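Local structure of UDP-N-acetylglucosamine 4,6-dehydratase (Vibrio fischeri, 3PVZ) at residues Leu117-Leu122 and Lys159-Ser164; Ala194-Arg199 and Leu245-Phe250; Ile224-Asp229 and Cys309-Ser314. The protein probably acts as a lyase that dehydrates UDP-N-acetylglucosamine, and binds NAD as its nucleotide cofactor. One frame throughout, in Å; residues are numbered along the deposited sequence.

Interaction 1: residues Leu117-Leu122 and Lys159-Ser164. With NAD (nicotinamide-adenine-dinucleotide), chain E.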
loop_
_atom_site.group_PDB
_atom_site.type_symbol
_atom_site.label_atom_id
_atom_site.label_comp_id
_atom_site.label_asym_id
_atom_site.label_seq_id
_atom_site.Cartn_x
_atom_site.Cartn_y
_atom_site.Cartn_z
ATOM N N LEU A 117 10.073 -14.725 -5.644
ATOM C CA LEU A 117 9.565 -13.787 -6.641
ATOM C C LEU A 117 9.316 -12.439 -5.953
ATOM O O LEU A 117 8.668 -12.381 -4.914
ATOM C CB LEU A 117 8.254 -14.307 -7.258
ATOM C CG LEU A 117 8.316 -15.582 -8.105
ATOM C CD1 LEU A 117 8.293 -16.833 -7.198
ATOM C CD2 LEU A 117 7.167 -15.665 -9.118
ATOM N N ASN A 118 9.899 -11.373 -6.478
ATOM C CA ASN A 118 9.750 -10.045 -5.895
ATOM C C ASN A 118 8.989 -9.141 -6.834
ATOM O O ASN A 118 9.533 -8.668 -7.824
ATOM C CB ASN A 118 11.123 -9.461 -5.584
ATOM C CG ASN A 118 11.071 -8.124 -4.804
ATOM O OD1 ASN A 118 10.024 -7.596 -4.504
ATOM N ND2 ASN A 118 12.231 -7.641 -4.419
ATOM N N LEU A 119 7.716 -8.914 -6.512
ATOM C CA LEU A 119 6.874 -8.020 -7.258
ATOM C C LEU A 119 6.567 -6.829 -6.362
ATOM O O LEU A 119 5.577 -6.157 -6.563
ATOM C CB LEU A 119 5.536 -8.702 -7.662
ATOM C CG LEU A 119 5.616 -9.728 -8.803
ATOM C CD1 LEU A 119 6.318 -9.134 -10.039
ATOM C CD2 LEU A 119 6.270 -11.032 -8.327
ATOM N N SER A 120 7.452 -6.525 -5.409
ATOM C CA SER A 120 7.237 -5.370 -4.541
ATOM C C SER A 120 7.993 -4.190 -5.145
ATOM O O SER A 120 9.019 -4.388 -5.778
ATOM C CB SER A 120 7.695 -5.672 -3.121
ATOM O OG SER A 120 9.118 -5.581 -3.021
ATOM N N ALA A 121 7.494 -2.989 -4.916
ATOM C CA ALA A 121 8.061 -1.733 -5.488
ATOM C C ALA A 121 7.306 -0.535 -5.016
ATOM O O ALA A 121 6.171 -0.656 -4.554
ATOM C CB ALA A 121 8.010 -1.708 -7.013
ATOM N N LEU A 122 7.967 0.612 -5.163
ATOM C CA LEU A 122 7.304 1.887 -5.347
ATOM C C LEU A 122 7.431 2.199 -6.819
ATOM O O LEU A 122 8.550 2.145 -7.351
ATOM C CB LEU A 122 7.966 3.020 -4.544
ATOM C CG LEU A 122 7.241 3.352 -3.256
ATOM C CD1 LEU A 122 7.585 2.257 -2.228
ATOM C CD2 LEU A 122 7.640 4.734 -2.774
ATOM N N LYS A 159 16.465 -19.900 -7.549
ATOM C CA LYS A 159 16.039 -18.897 -8.507
ATOM C C LYS A 159 15.363 -17.719 -7.836
ATOM O O LYS A 159 14.502 -17.866 -6.969
ATOM C CB LYS A 159 15.113 -19.527 -9.567
ATOM C CG LYS A 159 14.607 -18.579 -10.640
ATOM C CD LYS A 159 15.728 -18.437 -11.709
ATOM C CE LYS A 159 15.298 -17.630 -12.878
ATOM N NZ LYS A 159 14.270 -18.361 -13.687
ATOM N N TYR A 160 15.794 -16.537 -8.249
ATOM C CA TYR A 160 15.165 -15.307 -7.830
ATOM C C TYR A 160 14.609 -14.632 -9.089
ATOM O O TYR A 160 15.215 -14.655 -10.120
ATOM C CB TYR A 160 16.217 -14.404 -7.139
ATOM C CG TYR A 160 15.671 -13.156 -6.483
ATOM C CD1 TYR A 160 15.435 -12.008 -7.216
ATOM C CD2 TYR A 160 15.403 -13.111 -5.114
ATOM C CE1 TYR A 160 14.948 -10.854 -6.607
ATOM C CE2 TYR A 160 14.913 -11.975 -4.515
ATOM C CZ TYR A 160 14.702 -10.833 -5.262
ATOM O OH TYR A 160 14.211 -9.681 -4.660
ATOM N N PHE A 161 13.409 -14.104 -8.984
ATOM C CA PHE A 161 12.721 -13.479 -10.074
ATOM C C PHE A 161 12.305 -12.108 -9.612
ATOM O O PHE A 161 11.769 -11.928 -8.493
ATOM C CB PHE A 161 11.469 -14.277 -10.485
ATOM C CG PHE A 161 10.556 -13.498 -11.359
ATOM C CD1 PHE A 161 10.809 -13.380 -12.737
ATOM C CD2 PHE A 161 9.517 -12.763 -10.819
ATOM C CE1 PHE A 161 10.037 -12.582 -13.536
ATOM C CE2 PHE A 161 8.711 -11.986 -11.637
ATOM C CZ PHE A 161 8.984 -11.899 -13.006
ATOM N N CYS A 162 12.491 -11.134 -10.499
ATOM C CA CYS A 162 11.953 -9.826 -10.226
ATOM C C CYS A 162 11.735 -9.075 -11.536
ATOM O O CYS A 162 11.986 -9.605 -12.584
ATOM C CB CYS A 162 12.884 -9.058 -9.286
ATOM S SG CYS A 162 14.474 -8.816 -9.970
ATOM N N VAL A 163 11.281 -7.835 -11.464
ATOM C CA VAL A 163 10.875 -7.096 -12.653
ATOM C C VAL A 163 12.038 -6.320 -13.234
ATOM O O VAL A 163 12.917 -5.887 -12.498
ATOM C CB VAL A 163 9.793 -6.075 -12.347
ATOM C CG1 VAL A 163 8.680 -6.722 -11.555
ATOM C CG2 VAL A 163 10.412 -4.867 -11.604
ATOM N N SER A 164 12.017 -6.135 -14.554
ATOM C CA SER A 164 12.967 -5.261 -15.216
ATOM C C SER A 164 12.398 -3.865 -15.388
ATOM O O SER A 164 11.190 -3.656 -15.219
ATOM C CB SER A 164 13.333 -5.816 -16.586
ATOM O OG SER A 164 14.499 -6.595 -16.501
HETATM P PA NAD E . 1.587 -2.606 -7.170
HETATM O O1A NAD E . 1.590 -1.236 -6.574
HETATM O O2A NAD E . 0.180 -3.072 -7.386
HETATM O O5B NAD E . 2.056 -3.701 -6.116
HETATM C C5B NAD E . 3.334 -3.462 -5.486
HETATM C C4B NAD E . 3.222 -4.259 -4.182
HETATM O O4B NAD E . 4.400 -4.190 -3.406
HETATM C C3B NAD E . 2.054 -3.697 -3.309
HETATM O O3B NAD E . 1.154 -4.720 -2.935
HETATM C C2B NAD E . 2.802 -3.095 -2.097
HETATM O O2B NAD E . 2.029 -3.023 -0.904
HETATM C C1B NAD E . 3.998 -4.073 -2.066
HETATM N N9A NAD E . 5.111 -3.510 -1.317
HETATM C C8A NAD E . 5.711 -2.328 -1.521
HETATM N N7A NAD E . 6.629 -2.113 -0.637
HETATM C C5A NAD E . 6.706 -3.237 0.138
HETATM C C6A NAD E . 7.471 -3.614 1.238
HETATM N N6A NAD E . 8.453 -2.746 1.648
HETATM N N1A NAD E . 7.274 -4.794 1.817
HETATM C C2A NAD E . 6.325 -5.615 1.382
HETATM N N3A NAD E . 5.565 -5.286 0.367
HETATM C C4A NAD E . 5.726 -4.133 -0.268
HETATM O O3 NAD E . 2.500 -2.600 -8.496
HETATM P PN NAD E . 2.217 -3.706 -9.659
HETATM O O1N NAD E . 1.324 -3.107 -10.733
HETATM O O2N NAD E . 1.783 -5.061 -9.278
HETATM O O5D NAD E . 3.694 -3.668 -10.397
HETATM C C5D NAD E . 4.647 -4.451 -9.694
HETATM C C4D NAD E . 6.004 -4.338 -10.399
HETATM O O4D NAD E . 5.829 -4.437 -11.847
HETATM C C3D NAD E . 6.613 -2.940 -10.148
HETATM O O3D NAD E . 8.057 -2.939 -10.191
HETATM C C2D NAD E . 6.154 -2.142 -11.389
HETATM O O2D NAD E . 7.008 -1.023 -11.672
HETATM C C1D NAD E . 6.268 -3.204 -12.482
HETATM N N1N NAD E . 5.467 -2.875 -13.671
HETATM C C2N NAD E . 4.141 -2.753 -13.533
HETATM C C3N NAD E . 3.340 -2.462 -14.618
HETATM C C7N NAD E . 1.883 -2.295 -14.480
HETATM O O7N NAD E . 1.274 -1.958 -15.493
HETATM N N7N NAD E . 1.235 -2.461 -13.318
HETATM C C4N NAD E . 3.935 -2.293 -15.892
HETATM C C5N NAD E . 5.308 -2.443 -15.996
HETATM C C6N NAD E . 6.063 -2.727 -14.858
HETATM O O HOH W 1 10.619 -6.548 -8.834
#
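N118 and Y160 lie side by side and point the same way, where two adjacent parallel strands of the Rossmann fold end at the NAD pocket. The amide plane of N118 stands at 87° to the tyrosine ring. CG of N118 is anti to its backbone N (chi1 -173°), which sets the amide beside the tyrosine. Its ND2 donates to Y160 OH at 2.9 Å, with the hydroxyl 16° out of the amide plane. Y160 OH also bonds to T148 of helix 131-154. The amide oxygen turns back to its own segment, 117-122. S120 N reaches N118 OD1 at 2.9 Å, an Asx turn, and S120 OG meets the same oxygen at 2.7 Å on a lone pair. Two donors therefore grip OD1 and fix the rotation of the amide. The strands are joined by N118 N to F161 O at 2.8 Å. On the opposite sheet face, L117 CB and L119 CD1 sit at the edge of the F161 ring. V163 is modelled in two conformers; in the one given, its CG1 meets L119 CD1, the two side chains crossing obliquely. A121 CB borders the cofactor, 3.4 Å from NAD O3D. Beyond C162 the strands are bridged by solvent. One water donates to N118 O at 2.6 Å and accepts from V163 N at 3.0 Å.

Interaction 2: residues Ala194-Arg199 and Leu245-Phe250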
loop_
_atom_site.group_PDB
_atom_site.type_symbol
_atom_site.label_atom_id
_atom_site.label_comp_id
_atom_site.label_asym_id
_atom_site.label_seq_id
_atom_site.Cartn_x
_atom_site.Cartn_y
_atom_site.Cartn_z
ATOM N N ALA A 194 21.029 -17.806 -9.976
ATOM C CA ALA A 194 20.205 -17.562 -11.134
ATOM C C ALA A 194 19.095 -16.498 -10.867
ATOM O O ALA A 194 18.216 -16.685 -10.003
ATOM C CB ALA A 194 19.574 -18.882 -11.618
ATOM N N ILE A 195 19.143 -15.417 -11.646
ATOM C CA ILE A 195 18.160 -14.345 -11.595
ATOM C C ILE A 195 17.543 -14.160 -12.978
ATOM O O ILE A 195 18.261 -14.014 -13.984
ATOM C CB ILE A 195 18.815 -12.993 -11.171
ATOM C CG1 ILE A 195 19.484 -13.127 -9.800
ATOM C CG2 ILE A 195 17.771 -11.869 -11.108
ATOM C CD1 ILE A 195 20.184 -11.864 -9.294
ATOM N N SER A 196 16.224 -14.158 -13.064
ATOM C CA SER A 196 15.579 -13.811 -14.324
ATOM C C SER A 196 14.504 -12.764 -14.075
ATOM O O SER A 196 14.004 -12.677 -12.956
ATOM C CB SER A 196 15.007 -15.058 -15.014
ATOM O OG SER A 196 13.781 -15.516 -14.454
ATOM N N THR A 197 14.139 -11.986 -15.104
ATOM C CA THR A 197 13.134 -10.941 -14.926
ATOM C C THR A 197 12.053 -10.987 -16.011
ATOM O O THR A 197 12.022 -11.889 -16.842
ATOM C CB THR A 197 13.773 -9.533 -14.903
ATOM O OG1 THR A 197 14.280 -9.233 -16.192
ATOM C CG2 THR A 197 14.945 -9.417 -13.911
ATOM N N ALA A 198 11.119 -10.044 -15.928
ATOM C CA ALA A 198 10.170 -9.778 -16.964
ATOM C C ALA A 198 10.061 -8.289 -17.240
ATOM O O ALA A 198 10.271 -7.472 -16.374
ATOM C CB ALA A 198 8.867 -10.326 -16.611
ATOM N N ARG A 199 9.712 -7.951 -18.468
ATOM C CA ARG A 199 9.387 -6.582 -18.833
ATOM C C ARG A 199 7.949 -6.567 -19.347
ATOM O O ARG A 199 7.588 -7.338 -20.260
ATOM C CB ARG A 199 10.358 -6.133 -19.880
ATOM C CG ARG A 199 10.062 -4.745 -20.427
ATOM C CD ARG A 199 11.236 -4.307 -21.305
ATOM N NE ARG A 199 12.414 -3.921 -20.492
ATOM C CZ ARG A 199 13.682 -4.161 -20.826
ATOM N NH1 ARG A 199 14.664 -3.765 -20.029
ATOM N NH2 ARG A 199 13.971 -4.793 -21.951
ATOM N N LEU A 245 5.544 -16.319 -14.061
ATOM C CA LEU A 245 5.744 -17.721 -13.724
ATOM C C LEU A 245 6.641 -18.403 -14.771
ATOM O O LEU A 245 7.445 -19.249 -14.421
ATOM C CB LEU A 245 4.426 -18.469 -13.642
ATOM C CG LEU A 245 4.433 -19.978 -13.246
ATOM C CD1 LEU A 245 4.932 -20.230 -11.886
ATOM C CD2 LEU A 245 3.043 -20.573 -13.353
HETATM N N MSE A 246 6.468 -18.040 -16.042
HETATM C CA MSE A 246 7.274 -18.604 -17.120
HETATM C C MSE A 246 8.720 -18.171 -16.966
HETATM O O MSE A 246 9.611 -18.985 -17.081
HETATM C CB MSE A 246 6.752 -18.171 -18.485
HETATM C CG MSE A 246 5.438 -18.768 -18.903
HETATM SE SE MSE A 246 5.487 -20.662 -19.172
HETATM C CE MSE A 246 6.808 -20.743 -20.590
ATOM N N SER A 247 8.943 -16.892 -16.662
ATOM C CA SER A 247 10.295 -16.420 -16.470
ATOM C C SER A 247 10.847 -17.099 -15.227
ATOM O O SER A 247 11.946 -17.625 -15.238
ATOM C CB SER A 247 10.353 -14.917 -16.335
ATOM O OG SER A 247 11.665 -14.501 -16.040
ATOM N N CYS A 248 10.049 -17.121 -14.172
ATOM C CA CYS A 248 10.429 -17.843 -12.937
ATOM C C CYS A 248 10.909 -19.280 -13.133
ATOM O O CYS A 248 11.984 -19.641 -12.664
ATOM C CB CYS A 248 9.282 -17.880 -11.902
ATOM S SG CYS A 248 9.904 -18.459 -10.312
ATOM N N ILE A 249 10.074 -20.112 -13.742
ATOM C CA ILE A 249 10.361 -21.519 -13.853
ATOM C C ILE A 249 11.333 -21.808 -15.004
ATOM O O ILE A 249 12.268 -22.562 -14.824
ATOM C CB ILE A 249 9.111 -22.335 -14.171
ATOM C CG1 ILE A 249 8.017 -22.138 -13.115
ATOM C CG2 ILE A 249 9.519 -23.846 -14.383
ATOM C CD1 ILE A 249 8.392 -22.493 -11.724
ATOM N N PHE A 250 11.125 -21.178 -16.155
ATOM C CA PHE A 250 11.909 -21.449 -17.383
ATOM C C PHE A 250 13.024 -20.446 -17.727
ATOM O O PHE A 250 13.834 -20.720 -18.587
ATOM C CB PHE A 250 10.954 -21.578 -18.588
ATOM C CG PHE A 250 9.970 -22.730 -18.453
ATOM C CD1 PHE A 250 10.404 -24.038 -18.573
ATOM C CD2 PHE A 250 8.645 -22.498 -18.167
ATOM C CE1 PHE A 250 9.530 -25.118 -18.441
ATOM C CE2 PHE A 250 7.710 -23.587 -18.042
ATOM C CZ PHE A 250 8.151 -24.882 -18.159
#
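The flat peptide group of T197 is met from above by S247, whose OG stands 50° out of the carbonyl plane of T197. S247 OG donates to T197 O at 2.8 Å. No aromatic ring takes part across the contact. F250 leaves the helix with its CB leading away from the strand. I249 CG2 sits over the centre of one face of the F250 ring, 3.9 Å above the plane.

The second partner of S247 is S196, one residue earlier on the strand. S196 OG is 2.8 Å from S247 OG and 2.9 Å from S247 O. Its single proton can serve either acceptor, and the bond to the carbonyl would be weak. S247 OG is anti to its own backbone N (chi1 175°), which points it from the helix to the strand. The hydroxyl is thus held between T197 O and S196 OG.

The amine of K159 also bonds to S247 O and C248 O, and weakly to S196 OG. A positive charge at this carboxyl end of the helix would be favourable.

The axes of 194-198 and 245-250 run nearly antiparallel, at 162°, and come within 7.6 Å. Helix 237-250 packs on one face of the Rossmann sheet, where S196, A198 and S247 all touch F161 of strand 159-163. S247 also touches F257 of strand 255-259, the sheet neighbour of 194-198 into which this helix leads. I249 and F250 rest on helix 19-34.

Interaction 3: residues Ile224-Asp229 and Cys309-Ser314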
loop_
_atom_site.group_PDB
_atom_site.type_symbol
_atom_site.label_atom_id
_atom_site.label_comp_id
_atom_site.label_asym_id
_atom_site.label_seq_id
_atom_site.Cartn_x
_atom_site.Cartn_y
_atom_site.Cartn_z
ATOM N N ILE A 224 -14.876 10.830 -15.505
ATOM C CA ILE A 224 -13.721 10.111 -16.003
ATOM C C ILE A 224 -12.816 11.085 -16.733
ATOM O O ILE A 224 -13.293 11.917 -17.550
ATOM C CB ILE A 224 -14.125 9.002 -16.991
ATOM C CG1 ILE A 224 -15.094 8.000 -16.326
ATOM C CG2 ILE A 224 -12.874 8.319 -17.587
ATOM C CD1 ILE A 224 -14.516 6.731 -15.981
ATOM N N VAL A 225 -11.518 10.957 -16.471
ATOM C CA VAL A 225 -10.491 11.818 -17.019
ATOM C C VAL A 225 -9.444 10.919 -17.671
ATOM O O VAL A 225 -9.012 9.952 -17.081
ATOM C CB VAL A 225 -9.865 12.680 -15.885
ATOM C CG1 VAL A 225 -8.547 13.322 -16.315
ATOM C CG2 VAL A 225 -10.843 13.758 -15.425
ATOM N N ALA A 226 -9.059 11.195 -18.906
ATOM C CA ALA A 226 -8.149 10.300 -19.624
ATOM C C ALA A 226 -7.506 10.992 -20.801
ATOM O O ALA A 226 -8.201 11.635 -21.585
ATOM C CB ALA A 226 -8.884 9.106 -20.113
ATOM N N PRO A 227 -6.172 10.830 -20.957
ATOM C CA PRO A 227 -5.511 11.364 -22.125
ATOM C C PRO A 227 -6.058 10.762 -23.423
ATOM O O PRO A 227 -6.314 9.560 -23.477
ATOM C CB PRO A 227 -4.042 10.963 -21.935
ATOM C CG PRO A 227 -3.885 10.584 -20.498
ATOM C CD PRO A 227 -5.238 10.172 -20.017
ATOM N N ASN A 228 -6.242 11.592 -24.455
ATOM C CA ASN A 228 -6.640 11.050 -25.727
ATOM C C ASN A 228 -5.466 10.954 -26.647
ATOM O O ASN A 228 -5.632 10.459 -27.744
ATOM C CB ASN A 228 -7.840 11.782 -26.368
ATOM C CG ASN A 228 -7.596 13.266 -26.606
ATOM O OD1 ASN A 228 -6.467 13.758 -26.534
ATOM N ND2 ASN A 228 -8.674 13.989 -26.918
ATOM N N ASP A 229 -4.278 11.361 -26.183
ATOM C CA ASP A 229 -3.073 11.399 -27.048
ATOM C C ASP A 229 -1.900 10.500 -26.590
ATOM O O ASP A 229 -0.777 10.623 -27.072
ATOM C CB ASP A 229 -2.596 12.847 -27.232
ATOM C CG ASP A 229 -2.107 13.478 -25.928
ATOM O OD1 ASP A 229 -2.304 12.872 -24.830
ATOM O OD2 ASP A 229 -1.539 14.595 -26.007
ATOM N N CYS A 309 -17.085 13.007 -19.439
ATOM C CA CYS A 309 -15.725 12.665 -19.728
ATOM C C CYS A 309 -14.931 13.890 -20.092
ATOM O O CYS A 309 -15.413 14.824 -20.741
ATOM C CB CYS A 309 -15.646 11.670 -20.877
ATOM S SG CYS A 309 -16.365 10.077 -20.511
ATOM N N LEU A 310 -13.676 13.853 -19.681
ATOM C CA LEU A 310 -12.756 14.919 -19.938
ATOM C C LEU A 310 -11.514 14.322 -20.535
ATOM O O LEU A 310 -10.638 13.810 -19.837
ATOM C CB LEU A 310 -12.461 15.647 -18.646
ATOM C CG LEU A 310 -11.834 17.013 -18.876
ATOM C CD1 LEU A 310 -12.517 18.111 -18.010
ATOM C CD2 LEU A 310 -10.331 16.909 -18.620
ATOM N N PHE A 311 -11.460 14.361 -21.850
ATOM C CA PHE A 311 -10.365 13.749 -22.563
ATOM C C PHE A 311 -9.329 14.801 -22.902
ATOM O O PHE A 311 -9.564 15.696 -23.673
ATOM C CB PHE A 311 -10.895 12.995 -23.757
ATOM C CG PHE A 311 -11.829 11.857 -23.389
ATOM C CD1 PHE A 311 -11.599 11.071 -22.262
ATOM C CD2 PHE A 311 -12.921 11.552 -24.178
ATOM C CE1 PHE A 311 -12.445 10.006 -21.940
ATOM C CE2 PHE A 311 -13.764 10.497 -23.859
ATOM C CZ PHE A 311 -13.521 9.724 -22.747
ATOM N N THR A 312 -8.173 14.662 -22.277
ATOM C CA THR A 312 -7.155 15.695 -22.235
ATOM C C THR A 312 -6.055 15.392 -23.235
ATOM O O THR A 312 -5.951 14.286 -23.715
ATOM C CB THR A 312 -6.556 15.775 -20.785
ATOM O OG1 THR A 312 -6.284 17.137 -20.451
ATOM C CG2 THR A 312 -5.272 14.913 -20.633
ATOM N N SER A 313 -5.236 16.386 -23.523
ATOM C CA SER A 313 -4.055 16.217 -24.360
ATOM C C SER A 313 -2.994 17.234 -23.904
ATOM O O SER A 313 -3.313 18.166 -23.159
ATOM C CB SER A 313 -4.417 16.431 -25.833
ATOM O OG SER A 313 -4.866 17.741 -26.043
ATOM N N SER A 314 -1.748 17.062 -24.333
ATOM C CA SER A 314 -0.679 17.953 -23.891
ATOM C C SER A 314 0.315 18.232 -25.012
ATOM O O SER A 314 0.966 17.306 -25.498
ATOM C CB SER A 314 0.043 17.317 -22.703
ATOM O OG SER A 314 0.920 16.312 -23.164
#
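T312 O takes the shortest backbone bond of this pair, from N228 N at 2.8 Å, nearly straight at 166°. The CA of P227 approaches the same oxygen at 3.4 Å in a CA-H...O contact. The strands are parallel and their backbone bonds alternate in the usual parallel pattern. L310 N donates to I224 O, A226 N to L310 O at 3.2 Å, and T312 N to A226 O at 3.1 Å.

A226 O also lies at the edge of the F311 ring, near its plane. A226 CB meets CD1 of that ring at 4.0 Å, and C309 CB lies over one ring face, toward the rim. On the other sheet face V225 and L310 lie side by side, pointing the same way, and V225 CG2 meets L310 CB at 4.1 Å. Past the strand ends, D229 OD2 accepts from S314 N at 3.0 Å on the syn side of the carboxylate, 29° out of its plane. This bond continues the pairing with a side chain in place of a backbone carbonyl.

Strand 306-312 is the middle of a small parallel sheet, between 224-227 and 284-287. Helices 210-219 and 270-280 pack on the face that carries I224, A226, C309 and F311.

Overall arrangement
From the N terminus, interaction 1 closes first. It joins two neighbouring strands of the Rossmann sheet across a connection that contains helix 131-154. Interaction 2 opens later, at strand 194-198, the next strand in the same sheet, and closes when helix 237-250 returns over it. The two touch directly, and S164 OG meets T197 OG1 between them. Interaction 3 opens at 224-229, inside the loop of interaction 2, and closes beyond it at 309-314, so these two cross. Its small sheet lies apart from interaction 2, about 36 Å between the centres of the two contacts. The chain thus leaves the NAD-binding sheet, starts the small sheet, returns, and completes it later.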